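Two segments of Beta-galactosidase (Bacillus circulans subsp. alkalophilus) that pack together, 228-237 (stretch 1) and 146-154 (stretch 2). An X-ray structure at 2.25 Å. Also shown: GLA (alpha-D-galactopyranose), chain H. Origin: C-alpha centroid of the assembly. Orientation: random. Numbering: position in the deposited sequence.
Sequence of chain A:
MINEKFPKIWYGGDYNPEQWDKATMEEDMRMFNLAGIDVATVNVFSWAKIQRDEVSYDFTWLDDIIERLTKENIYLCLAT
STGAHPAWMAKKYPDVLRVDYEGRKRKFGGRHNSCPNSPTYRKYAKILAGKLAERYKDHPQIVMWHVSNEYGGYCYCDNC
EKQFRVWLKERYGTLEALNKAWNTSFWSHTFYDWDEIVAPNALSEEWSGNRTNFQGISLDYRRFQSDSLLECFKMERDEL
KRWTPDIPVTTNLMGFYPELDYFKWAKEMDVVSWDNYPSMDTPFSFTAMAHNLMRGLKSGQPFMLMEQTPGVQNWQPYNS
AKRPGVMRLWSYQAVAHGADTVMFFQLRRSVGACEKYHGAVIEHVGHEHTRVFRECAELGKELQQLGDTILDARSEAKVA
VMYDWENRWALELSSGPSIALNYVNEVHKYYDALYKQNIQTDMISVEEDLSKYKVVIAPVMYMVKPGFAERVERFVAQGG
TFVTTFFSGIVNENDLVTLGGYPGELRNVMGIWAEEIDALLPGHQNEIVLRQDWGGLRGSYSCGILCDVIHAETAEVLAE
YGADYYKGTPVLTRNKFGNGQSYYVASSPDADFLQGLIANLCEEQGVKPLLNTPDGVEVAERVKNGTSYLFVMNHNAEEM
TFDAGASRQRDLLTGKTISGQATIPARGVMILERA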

ATOM      1  N   SER A 228      10.455 -23.712  17.101  1.00 15.58           N
ATOM      2  CA  SER A 228      11.478 -23.004  17.878  1.00 19.69           C
ATOM      3  C   SER A 228      10.874 -22.234  19.057  1.00 19.24           C
ATOM      4  O   SER A 228      11.403 -22.257  20.171  1.00 19.28           O
ATOM      5  CB  SER A 228      12.260 -22.014  17.000  1.00 16.86           C
ATOM      6  OG  SER A 228      12.945 -22.656  15.944  1.00 22.37           O
ATOM      7  N   LEU A 229       9.784 -21.524  18.792  1.00 19.15           N
ATOM      8  CA  LEU A 229       9.063 -20.838  19.851  1.00 17.14           C
ATOM      9  C   LEU A 229       8.465 -21.850  20.837  1.00 18.59           C
ATOM     10  O   LEU A 229       8.468 -21.619  22.046  1.00 21.86           O
ATOM     11  CB  LEU A 229       7.995 -19.917  19.259  1.00 17.77           C
ATOM     12  CG  LEU A 229       8.572 -18.744  18.452  1.00 19.86           C
ATOM     13  CD1 LEU A 229       7.561 -18.185  17.469  1.00 16.45           C
ATOM     14  CD2 LEU A 229       9.067 -17.657  19.384  1.00 14.93           C
ATOM     15  N   LEU A 230       7.964 -22.974  20.330  1.00 18.68           N
ATOM     16  CA  LEU A 230       7.435 -24.015  21.205  1.00 17.20           C
ATOM     17  C   LEU A 230       8.526 -24.535  22.139  1.00 21.08           C
ATOM     18  O   LEU A 230       8.281 -24.770  23.328  1.00 20.21           O
ATOM     19  CB  LEU A 230       6.820 -25.160  20.402  1.00 15.76           C
ATOM     20  CG  LEU A 230       6.134 -26.266  21.227  1.00 18.39           C
ATOM     21  CD1 LEU A 230       5.109 -25.704  22.206  1.00 16.96           C
ATOM     22  CD2 LEU A 230       5.471 -27.305  20.316  1.00 18.18           C
ATOM     23  N   GLU A 231       9.736 -24.703  21.606  1.00 20.45           N
ATOM     24  CA  GLU A 231      10.871 -25.121  22.420  1.00 18.43           C
ATOM     25  C   GLU A 231      11.081 -24.143  23.578  1.00 20.14           C
ATOM     26  O   GLU A 231      11.347 -24.548  24.715  1.00 17.49           O
ATOM     27  CB  GLU A 231      12.139 -25.210  21.576  1.00 21.37           C
ATOM     28  CG  GLU A 231      12.260 -26.486  20.746  1.00 28.48           C
ATOM     29  CD  GLU A 231      12.242 -27.737  21.622  1.00 33.57           C
ATOM     30  OE1 GLU A 231      13.053 -27.806  22.569  1.00 29.60           O
ATOM     31  OE2 GLU A 231      11.401 -28.640  21.377  1.00 35.33           O
ATOM     32  N   CYS A 232      10.975 -22.851  23.293  1.00 17.47           N
ATOM     33  CA  CYS A 232      11.100 -21.864  24.366  1.00 20.24           C
ATOM     34  C   CYS A 232      10.045 -22.107  25.446  1.00 17.10           C
ATOM     35  O   CYS A 232      10.372 -22.179  26.627  1.00 17.79           O
ATOM     36  CB  CYS A 232      11.027 -20.434  23.825  1.00 21.11           C
ATOM     37  SG  CYS A 232      12.433 -19.992  22.763  1.00 15.60           S
ATOM     38  N   PHE A 233       8.787 -22.265  25.047  1.00 14.85           N
ATOM     39  CA  PHE A 233       7.736 -22.562  26.021  1.00 17.13           C
ATOM     40  C   PHE A 233       8.069 -23.770  26.892  1.00 18.37           C
ATOM     41  O   PHE A 233       8.028 -23.693  28.131  1.00 14.54           O
ATOM     42  CB  PHE A 233       6.389 -22.800  25.346  1.00 16.93           C
ATOM     43  CG  PHE A 233       5.346 -23.353  26.285  1.00 17.15           C
ATOM     44  CD1 PHE A 233       4.736 -22.530  27.221  1.00 14.99           C
ATOM     45  CD2 PHE A 233       4.995 -24.695  26.246  1.00 16.28           C
ATOM     46  CE1 PHE A 233       3.791 -23.029  28.100  1.00 17.51           C
ATOM     47  CE2 PHE A 233       4.043 -25.211  27.115  1.00 18.30           C
ATOM     48  CZ  PHE A 233       3.437 -24.383  28.045  1.00 18.92           C
ATOM     49  N   LYS A 234       8.391 -24.880  26.229  1.00 16.90           N
ATOM     50  CA  LYS A 234       8.704 -26.139  26.896  1.00 19.59           C
ATOM     51  C   LYS A 234       9.884 -25.996  27.833  1.00 20.14           C
ATOM     52  O   LYS A 234       9.890 -26.558  28.929  1.00 19.02           O
ATOM     53  CB  LYS A 234       8.997 -27.247  25.879  1.00 18.80           C
ATOM     54  CG  LYS A 234       7.892 -27.447  24.842  1.00 16.81           C
ATOM     55  CD  LYS A 234       7.962 -28.823  24.154  1.00 19.47           C
ATOM     56  CE  LYS A 234       9.388 -29.218  23.793  1.00 21.90           C
ATOM     57  NZ  LYS A 234       9.447 -30.496  23.034  1.00 27.87           N
ATOM     58  N   MET A 235      10.887 -25.247  27.395  1.00 16.88           N
ATOM     59  CA  MET A 235      12.051 -25.001  28.219  1.00 18.17           C
ATOM     60  C   MET A 235      11.659 -24.363  29.557  1.00 19.24           C
ATOM     61  O   MET A 235      12.179 -24.755  30.600  1.00 17.96           O
ATOM     62  CB  MET A 235      13.062 -24.127  27.476  1.00 18.49           C
ATOM     63  CG  MET A 235      14.237 -23.684  28.331  1.00 18.29           C
ATOM     64  SD  MET A 235      15.145 -22.293  27.601  1.00 26.46           S
ATOM     65  CE  MET A 235      14.038 -20.919  27.958  1.00 20.19           C
ATOM     66  N   GLU A 236      10.755 -23.384  29.531  1.00 17.43           N
ATOM     67  CA  GLU A 236      10.339 -22.714  30.771  1.00 20.73           C
ATOM     68  C   GLU A 236       9.405 -23.612  31.580  1.00 19.08           C
ATOM     69  O   GLU A 236       9.542 -23.748  32.799  1.00 21.57           O
ATOM     70  CB  GLU A 236       9.675 -21.355  30.490  1.00 18.09           C
ATOM     71  CG  GLU A 236      10.644 -20.258  30.046  1.00 16.64           C
ATOM     72  CD  GLU A 236      10.001 -18.862  30.061  1.00 22.49           C
ATOM     73  OE1 GLU A 236       9.260 -18.538  31.017  1.00 21.06           O
ATOM     74  OE2 GLU A 236      10.238 -18.083  29.117  1.00 18.30           O
ATOM     75  N   ARG A 237       8.458 -24.228  30.885  1.00 19.74           N
ATOM     76  CA  ARG A 237       7.533 -25.160  31.497  1.00 17.36           C
ATOM     77  C   ARG A 237       8.316 -26.167  32.339  1.00 20.58           C
ATOM     78  O   ARG A 237       7.974 -26.399  33.490  1.00 21.56           O
ATOM     79  CB  ARG A 237       6.713 -25.873  30.417  1.00 14.81           C
ATOM     80  CG  ARG A 237       5.839 -27.015  30.911  1.00 18.06           C
ATOM     81  CD  ARG A 237       5.468 -27.951  29.768  1.00 20.87           C
ATOM     82  NE  ARG A 237       6.591 -28.795  29.395  1.00 19.88           N
ATOM     83  CZ  ARG A 237       6.632 -29.566  28.314  1.00 20.47           C
ATOM     84  NH1 ARG A 237       5.607 -29.598  27.475  1.00 19.65           N
ATOM     85  NH2 ARG A 237       7.704 -30.304  28.067  1.00 15.98           N
TER
HETATM   86  C1  GLA H 677      -2.962  -9.161  24.103  1.00 24.02           C
HETATM   87  C2  GLA H 677      -1.840  -9.130  25.170  1.00 19.21           C
HETATM   88  C3  GLA H 677      -2.163  -8.203  26.355  1.00 19.40           C
HETATM   89  C4  GLA H 677      -2.634  -6.873  25.788  1.00 19.50           C
HETATM   90  C5  GLA H 677      -3.795  -7.113  24.818  1.00 21.87           C
HETATM   91  C6  GLA H 677      -4.302  -5.753  24.321  1.00 18.83           C
HETATM   92  O1  GLA H 677      -4.170  -9.839  24.492  1.00 25.40           O
HETATM   93  O2  GLA H 677      -1.591 -10.437  25.662  1.00 19.74           O
HETATM   94  O3  GLA H 677      -1.009  -7.964  27.180  1.00 16.09           O
HETATM   95  O4  GLA H 677      -1.530  -6.324  25.079  1.00 18.67           O
HETATM   96  O5  GLA H 677      -3.317  -7.850  23.687  1.00 21.74           O
HETATM   97  O6  GLA H 677      -5.602  -5.896  23.734  1.00 19.98           O
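Stretch 2, residues 146-154: HVSNEYGGY

Stretch 1 is a length of helix, part of a longer one, held by the usual ladder of i to i+4 backbone bonds, such as F233 N to L229 O at 3.1 Å and R237 N to F233 O at 2.8 Å. Stretch 2 lies against it as an irregular segment, kinked at S148 and E150. It runs opposite to the helix: V147 sits near F233, their CA atoms 6.8 Å apart, while Y151, further along stretch 2, sits near L229, also at 6.8 Å between CA atoms. Four residues thus separate the two points of closest backbone register on each stretch. On the helix that spacing is about one turn, so L229 and F233 come round to the same general side, with C232 and E236 completing the surface that meets stretch 2.

The principal bump is Y151. Its CA-to-CB bond points toward the helix, and its ring spans the surface made by L229, C232 and F233. Over one face of the ring lies the carbonyl oxygen of L229, with L229 O 4.2 Å from Y151 CE1. That oxygen already accepts the backbone bond from F233 and can therefore sit beside an aromatic ring without losing its partner. Carbon atoms line the rest of the seat: L229 CD2 is 4.3 Å from Y151 CD1, C232 CB is 4.1 Å from Y151 CE1, and F233 CB is 3.8 Å from Y151 CE2. The ring meets the C232 side chain through its CB, while Y151 OH lies 3.8 Å from C232 C and reaches 3.4 Å from F233 CA.

A tyrosine suits this place because its flat ring fills a largely apolar seat while its tip finds polar company. Y151 OH is hydrogen-bonded to a water oxygen at 2.8 Å, and the same water oxygen donates to E236 OE2 at 2.5 Å. The water bridges the two side chains, whose own oxygens, Y151 OH and E236 OE2, stand 3.8 Å apart. No direct hydrogen bond joins the stretches, so the fit rests on packed shapes and this one bridge.

Toward the start of stretch 2, V147 makes the second bump. V147 CG1 lies 3.7 Å from F233 CD1 and equally 3.7 Å from E236 OE1, so the methyl wedges between the phenylalanine ring and the glutamate. A branched, compact valine fills this space without needing polar partners; the glutamate, whose oxygens have hydrogen bonds elsewhere in the structure, can tolerate the methyl at its side. The F233 ring meets Y151 CE2 near its own plane, at its edge, so the phenylalanine packs beside both bumps.

Beyond Y151, L229 supplies the bump, L229 CD1 reaching 3.6 Å from G153 O and 4.2 Å from G152 N. Glycine suits both positions for backbone reasons: at G152 a CB would jam against the preceding carbonyl oxygen, and the positive phi of G153 favours glycine. Away from the helix, N149 ND2 donates to GLA O2 at 3.1 Å, so the segment packed on the helix also carries a sugar contact.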

ATOM      1  N   HIS A 146       1.859 -18.687  33.959  1.00 17.50           N
ATOM      2  CA  HIS A 146       1.576 -17.996  32.709  1.00 15.93           C
ATOM      3  C   HIS A 146       2.936 -17.725  32.048  1.00 18.82           C
ATOM      4  O   HIS A 146       3.577 -16.691  32.288  1.00 18.36           O
ATOM      5  CB  HIS A 146       0.784 -16.717  33.050  1.00 15.06           C
ATOM      6  CG  HIS A 146       0.505 -15.799  31.895  1.00 16.50           C
ATOM      7  ND1 HIS A 146       1.471 -15.406  30.992  1.00 16.59           N
ATOM      8  CD2 HIS A 146      -0.620 -15.126  31.558  1.00 19.92           C
ATOM      9  CE1 HIS A 146       0.943 -14.551  30.132  1.00 16.83           C
ATOM     10  NE2 HIS A 146      -0.323 -14.362  30.450  1.00 18.01           N
ATOM     11  N   VAL A 147       3.381 -18.681  31.233  1.00 15.96           N
ATOM     12  CA  VAL A 147       4.704 -18.616  30.604  1.00 18.64           C
ATOM     13  C   VAL A 147       4.766 -17.548  29.532  1.00 18.93           C
ATOM     14  O   VAL A 147       3.948 -17.547  28.595  1.00 17.93           O
ATOM     15  CB  VAL A 147       5.099 -19.956  29.960  1.00 17.29           C
ATOM     16  CG1 VAL A 147       6.363 -19.789  29.106  1.00 15.89           C
ATOM     17  CG2 VAL A 147       5.283 -21.024  31.031  1.00 16.16           C
ATOM     18  N   SER A 148       5.725 -16.633  29.669  1.00 16.41           N
ATOM     19  CA  SER A 148       5.911 -15.586  28.671  1.00 16.87           C
ATOM     20  C   SER A 148       4.581 -14.838  28.463  1.00 17.47           C
ATOM     21  O   SER A 148       3.822 -14.637  29.410  1.00 17.77           O
ATOM     22  CB  SER A 148       6.411 -16.208  27.356  1.00 17.61           C
ATOM     23  OG  SER A 148       6.898 -15.230  26.453  1.00 18.84           O
ATOM     24  N   ASN A 149       4.323 -14.424  27.227  1.00 18.10           N
ATOM     25  CA  ASN A 149       3.068 -13.802  26.843  1.00 15.30           C
ATOM     26  C   ASN A 149       2.958 -13.786  25.322  1.00 16.21           C
ATOM     27  O   ASN A 149       3.889 -13.354  24.635  1.00 16.24           O
ATOM     28  CB  ASN A 149       2.969 -12.371  27.374  1.00 11.84           C
ATOM     29  CG  ASN A 149       1.564 -11.806  27.235  1.00 16.00           C
ATOM     30  OD1 ASN A 149       0.630 -12.284  27.873  1.00 15.17           O
ATOM     31  ND2 ASN A 149       1.407 -10.795  26.392  1.00 18.55           N
ATOM     32  N   GLU A 150       1.824 -14.257  24.809  1.00 12.86           N
ATOM     33  CA  GLU A 150       1.574 -14.337  23.365  1.00 18.17           C
ATOM     34  C   GLU A 150       2.834 -14.558  22.495  1.00 19.11           C
ATOM     35  O   GLU A 150       3.266 -13.660  21.768  1.00 18.48           O
ATOM     36  CB  GLU A 150       0.797 -13.102  22.871  1.00 16.33           C
ATOM     37  CG  GLU A 150      -0.587 -12.932  23.478  1.00 16.76           C
ATOM     38  CD  GLU A 150      -1.485 -11.990  22.670  1.00 22.41           C
ATOM     39  OE1 GLU A 150      -0.958 -11.097  21.957  1.00 22.09           O
ATOM     40  OE2 GLU A 150      -2.725 -12.153  22.743  1.00 18.78           O
ATOM     41  N   TYR A 151       3.425 -15.745  22.587  1.00 16.70           N
ATOM     42  CA  TYR A 151       4.467 -16.153  21.647  1.00 16.87           C
ATOM     43  C   TYR A 151       4.033 -15.919  20.188  1.00 18.12           C
ATOM     44  O   TYR A 151       2.891 -16.183  19.816  1.00 16.11           O
ATOM     45  CB  TYR A 151       4.767 -17.631  21.831  1.00 17.94           C
ATOM     46  CG  TYR A 151       5.587 -18.005  23.045  1.00 14.19           C
ATOM     47  CD1 TYR A 151       6.930 -17.698  23.108  1.00 15.01           C
ATOM     48  CD2 TYR A 151       5.023 -18.716  24.103  1.00 14.76           C
ATOM     49  CE1 TYR A 151       7.695 -18.062  24.191  1.00 14.92           C
ATOM     50  CE2 TYR A 151       5.787 -19.100  25.201  1.00 14.06           C
ATOM     51  CZ  TYR A 151       7.126 -18.769  25.229  1.00 15.96           C
ATOM     52  OH  TYR A 151       7.913 -19.130  26.297  1.00 17.10           O
ATOM     53  N   GLY A 152       4.937 -15.422  19.350  1.00 20.65           N
ATOM     54  CA  GLY A 152       4.563 -15.165  17.969  1.00 18.68           C
ATOM     55  C   GLY A 152       5.562 -14.364  17.169  1.00 19.32           C
ATOM     56  O   GLY A 152       6.561 -13.891  17.709  1.00 19.63           O
ATOM     57  N   GLY A 153       5.288 -14.217  15.872  1.00 17.49           N
ATOM     58  CA  GLY A 153       6.202 -13.548  14.964  1.00 14.75           C
ATOM     59  C   GLY A 153       7.344 -14.457  14.533  1.00 18.77           C
ATOM     60  O   GLY A 153       7.742 -15.363  15.262  1.00 17.66           O
ATOM     61  N   TYR A 154       7.886 -14.209  13.345  1.00 21.72           N
ATOM     62  CA  TYR A 154       8.996 -15.003  12.843  1.00 16.38           C
ATOM     63  C   TYR A 154      10.287 -14.214  12.909  1.00 20.35           C
ATOM     64  O   TYR A 154      10.267 -12.984  12.915  1.00 20.82           O
ATOM     65  CB  TYR A 154       8.752 -15.428  11.403  1.00 15.37           C
ATOM     66  CG  TYR A 154       7.607 -16.369  11.245  1.00 16.38           C
ATOM     67  CD1 TYR A 154       7.277 -17.263  12.248  1.00 15.35           C
ATOM     68  CD2 TYR A 154       6.838 -16.363  10.092  1.00 20.32           C
ATOM     69  CE1 TYR A 154       6.220 -18.130  12.103  1.00 14.90           C
ATOM     70  CE2 TYR A 154       5.774 -17.224   9.942  1.00 18.38           C
ATOM     71  CZ  TYR A 154       5.469 -18.105  10.955  1.00 18.39           C
ATOM     72  OH  TYR A 154       4.404 -18.974  10.809  1.00 18.43           O
TER
HETATM   73  O   HOH W   1      10.551 -18.149  26.606  1.00 16.94           O